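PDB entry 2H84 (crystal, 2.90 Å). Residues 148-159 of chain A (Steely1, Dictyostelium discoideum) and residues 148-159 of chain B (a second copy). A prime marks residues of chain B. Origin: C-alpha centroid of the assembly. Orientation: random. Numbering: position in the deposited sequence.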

# COMPACT_ATOMS: atom_id res chain seq x y z
N GLU A 148 15.25 1.65 -0.84
CA GLU A 148 14.09 0.92 -1.32
C GLU A 148 12.77 1.38 -0.70
O GLU A 148 12.65 1.48 0.52
CB GLU A 148 14.29 -0.59 -1.10
CG GLU A 148 15.27 -1.18 -2.10
CD GLU A 148 15.42 -2.69 -1.99
OE1 GLU A 148 14.39 -3.40 -1.94
OE2 GLU A 148 16.58 -3.15 -1.96
N ARG A 149 11.79 1.66 -1.57
CA ARG A 149 10.48 2.13 -1.14
C ARG A 149 9.40 1.05 -1.06
O ARG A 149 9.35 0.13 -1.87
CB ARG A 149 9.96 3.24 -2.06
CG ARG A 149 11.01 4.08 -2.75
CD ARG A 149 10.47 5.46 -3.12
NE ARG A 149 9.08 5.48 -3.57
CZ ARG A 149 8.63 4.94 -4.70
NH1 ARG A 149 9.46 4.32 -5.53
NH2 ARG A 149 7.34 5.05 -5.01
N VAL A 150 8.53 1.19 -0.06
CA VAL A 150 7.42 0.27 0.18
C VAL A 150 6.21 1.08 0.65
O VAL A 150 6.28 1.73 1.69
CB VAL A 150 7.76 -0.75 1.28
CG1 VAL A 150 6.60 -1.69 1.49
CG2 VAL A 150 8.99 -1.52 0.90
N SER A 151 5.11 1.06 -0.10
CA SER A 151 3.90 1.80 0.29
C SER A 151 2.80 0.89 0.85
O SER A 151 1.98 0.39 0.09
CB SER A 151 3.33 2.58 -0.90
OG SER A 151 4.17 3.65 -1.30
N LEU A 152 2.78 0.66 2.16
CA LEU A 152 1.74 -0.17 2.78
C LEU A 152 0.51 0.70 3.07
O LEU A 152 0.36 1.19 4.20
CB LEU A 152 2.21 -0.76 4.11
CG LEU A 152 2.74 -2.19 4.26
CD1 LEU A 152 2.56 -2.61 5.72
CD2 LEU A 152 1.99 -3.15 3.34
N ASN A 153 -0.35 0.89 2.09
CA ASN A 153 -1.53 1.71 2.30
C ASN A 153 -2.86 0.96 2.12
O ASN A 153 -2.94 -0.05 1.42
CB ASN A 153 -1.48 2.90 1.35
CG ASN A 153 -0.13 3.58 1.34
OD1 ASN A 153 0.34 4.06 2.37
ND2 ASN A 153 0.50 3.61 0.17
N LEU A 154 -3.90 1.47 2.77
CA LEU A 154 -5.23 0.90 2.68
C LEU A 154 -5.43 -0.35 3.52
O LEU A 154 -6.28 -1.17 3.20
CB LEU A 154 -5.59 0.60 1.22
CG LEU A 154 -5.47 1.78 0.24
CD1 LEU A 154 -6.05 1.40 -1.11
CD2 LEU A 154 -6.18 3.00 0.78
N MET A 155 -4.67 -0.49 4.59
CA MET A 155 -4.82 -1.67 5.44
C MET A 155 -5.63 -1.34 6.69
O MET A 155 -6.02 -2.24 7.45
CB MET A 155 -3.46 -2.25 5.82
CG MET A 155 -2.73 -2.84 4.63
SD MET A 155 -1.37 -3.91 5.05
CE MET A 155 -2.13 -5.48 4.95
N GLY A 156 -5.88 -0.06 6.91
CA GLY A 156 -6.68 0.36 8.05
C GLY A 156 -5.96 0.42 9.38
O GLY A 156 -4.74 0.46 9.43
N CYS A 157 -6.75 0.42 10.45
CA CYS A 157 -6.23 0.51 11.80
C CYS A 157 -5.19 -0.53 12.14
O CYS A 157 -4.32 -0.27 12.97
CB CYS A 157 -7.38 0.44 12.81
SG CYS A 157 -8.65 1.69 12.57
N LEU A 158 -5.24 -1.69 11.51
CA LEU A 158 -4.26 -2.73 11.84
C LEU A 158 -2.90 -2.55 11.15
O LEU A 158 -1.93 -3.24 11.47
CB LEU A 158 -4.84 -4.11 11.53
CG LEU A 158 -5.28 -4.45 10.11
CD1 LEU A 158 -4.06 -4.67 9.23
CD2 LEU A 158 -6.11 -5.71 10.12
N ALA A 159 -2.83 -1.60 10.22
CA ALA A 159 -1.59 -1.34 9.50
C ALA A 159 -0.41 -1.17 10.46
O ALA A 159 0.75 -1.31 10.06
CB ALA A 159 -1.73 -0.11 8.64
N GLU B 148 -0.43 -14.34 5.35
CA GLU B 148 -0.02 -12.96 5.61
C GLU B 148 -0.39 -11.98 4.49
O GLU B 148 -0.11 -12.25 3.31
CB GLU B 148 1.47 -12.92 5.91
CG GLU B 148 1.79 -13.42 7.31
CD GLU B 148 3.25 -13.30 7.69
OE1 GLU B 148 3.81 -12.19 7.58
OE2 GLU B 148 3.83 -14.32 8.10
N ARG B 149 -1.00 -10.86 4.87
CA ARG B 149 -1.45 -9.84 3.92
C ARG B 149 -0.51 -8.65 3.79
O ARG B 149 0.08 -8.20 4.77
CB ARG B 149 -2.84 -9.31 4.30
CG ARG B 149 -3.77 -10.30 4.98
CD ARG B 149 -5.23 -9.95 4.76
NE ARG B 149 -5.49 -8.52 4.68
CZ ARG B 149 -5.41 -7.66 5.70
NH1 ARG B 149 -5.06 -8.09 6.91
NH2 ARG B 149 -5.71 -6.39 5.52
N VAL B 150 -0.40 -8.14 2.57
CA VAL B 150 0.45 -7.00 2.24
C VAL B 150 -0.26 -6.19 1.16
O VAL B 150 -0.48 -6.70 0.06
CB VAL B 150 1.82 -7.46 1.65
CG1 VAL B 150 2.65 -6.26 1.28
CG2 VAL B 150 2.56 -8.33 2.65
N SER B 151 -0.62 -4.95 1.47
CA SER B 151 -1.28 -4.07 0.49
C SER B 151 -0.31 -3.02 -0.11
O SER B 151 -0.12 -1.96 0.49
CB SER B 151 -2.47 -3.35 1.13
OG SER B 151 -3.46 -4.26 1.56
N LEU B 152 0.30 -3.31 -1.26
CA LEU B 152 1.21 -2.34 -1.92
C LEU B 152 0.43 -1.40 -2.83
O LEU B 152 0.41 -1.59 -4.05
CB LEU B 152 2.27 -3.04 -2.79
CG LEU B 152 3.72 -3.29 -2.35
CD1 LEU B 152 4.55 -3.40 -3.63
CD2 LEU B 152 4.26 -2.18 -1.44
N ASN B 153 -0.19 -0.38 -2.26
CA ASN B 153 -1.00 0.53 -3.06
C ASN B 153 -0.49 1.96 -3.12
O ASN B 153 0.18 2.45 -2.20
CB ASN B 153 -2.44 0.51 -2.55
CG ASN B 153 -2.96 -0.90 -2.34
OD1 ASN B 153 -3.00 -1.70 -3.28
ND2 ASN B 153 -3.36 -1.22 -1.12
N LEU B 154 -0.83 2.63 -4.22
CA LEU B 154 -0.46 4.02 -4.47
C LEU B 154 0.98 4.19 -4.95
O LEU B 154 1.58 5.26 -4.75
CB LEU B 154 -0.70 4.86 -3.20
CG LEU B 154 -2.11 4.77 -2.61
CD1 LEU B 154 -2.25 5.78 -1.49
CD2 LEU B 154 -3.14 5.04 -3.67
N MET B 155 1.54 3.17 -5.58
CA MET B 155 2.91 3.30 -6.08
C MET B 155 2.95 3.66 -7.55
O MET B 155 4.00 4.00 -8.10
CB MET B 155 3.73 2.04 -5.81
CG MET B 155 3.99 1.82 -4.34
SD MET B 155 5.30 0.63 -3.98
CE MET B 155 6.63 1.71 -3.65
N GLY B 156 1.79 3.58 -8.20
CA GLY B 156 1.73 3.93 -9.61
C GLY B 156 2.19 2.87 -10.59
O GLY B 156 2.32 1.69 -10.25
N CYS B 157 2.45 3.32 -11.81
CA CYS B 157 2.88 2.42 -12.88
C CYS B 157 4.06 1.54 -12.54
O CYS B 157 4.18 0.47 -13.10
CB CYS B 157 3.20 3.17 -14.17
SG CYS B 157 1.87 4.17 -14.83
N LEU B 158 4.95 1.96 -11.64
CA LEU B 158 6.11 1.13 -11.33
C LEU B 158 5.80 0.01 -10.33
O LEU B 158 6.63 -0.88 -10.13
CB LEU B 158 7.24 2.02 -10.80
CG LEU B 158 7.00 2.95 -9.62
CD1 LEU B 158 7.03 2.17 -8.35
CD2 LEU B 158 8.12 3.99 -9.54
N ALA B 159 4.62 0.06 -9.72
CA ALA B 159 4.22 -0.93 -8.71
C ALA B 159 4.57 -2.35 -9.12
O ALA B 159 4.81 -3.23 -8.29
CB ALA B 159 2.75 -0.83 -8.43

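The two copies of Steely1 meet here through the same segment, and nearly every contact occurs twice. The strands cross at 110° between their N-to-C directions, so they touch over a short length. The stretches bury 744 Å², both sides summed; Arg149, Ser151, Asn153 and Met155 are all buried.

Backbone pairing is limited to a single bridge, Leu152 with Leu152′. Asn153 N donates to Ser151′ O at 3.3 Å, and Asn153′ N donates to Ser151 O at 3.3 Å. Both bonds are weak, with angles near 130°. Leu152 CA also lies 3.5 Å from Ser151′ O in a CA-H...O contact, repeated by Leu152′ CA and Ser151 O. The close crossing leaves two acceptors, Ser151 O and Ser151′ O, 3.2 Å apart without a hydrogen between them.

The better hydrogen bonds come from side chains. Asn153 ND2 donates to Asn153′ O at 2.7 Å, and Asn153′ ND2 donates to Asn153 O at 2.8 Å. Each CA-to-CB bond points sideways, but chi1 in m brings the amide to the other chain. Asparagine suits this place because its short side chain ends in an NH2 donor.

Apolar packing lies to one side. Val150 CG1 meets Leu152′ CD2 at 3.8 Å, and Leu152 CD2 meets Val150′ CG1 at the same distance. Leu152 points away at CA-to-CB, yet its branched end returns to the contact.

Met155 reaches farther. Its CE lies over one face of the Arg149′ guanidinium, 3.7 Å from Arg149′ NH2, while Leu158 CD2 sits at the edge, 4.1 Å from Arg149′ NH1. The long, flexible methionine fits against the flat group. Small Ser151′ points toward the partner and leaves room for Met155, whose CG is 3.5 Å from Ser151′ OG.

Gly156 makes no contact across the stretches. Its backbone angles, 80/-162, would jam a CB against the preceding carbonyl.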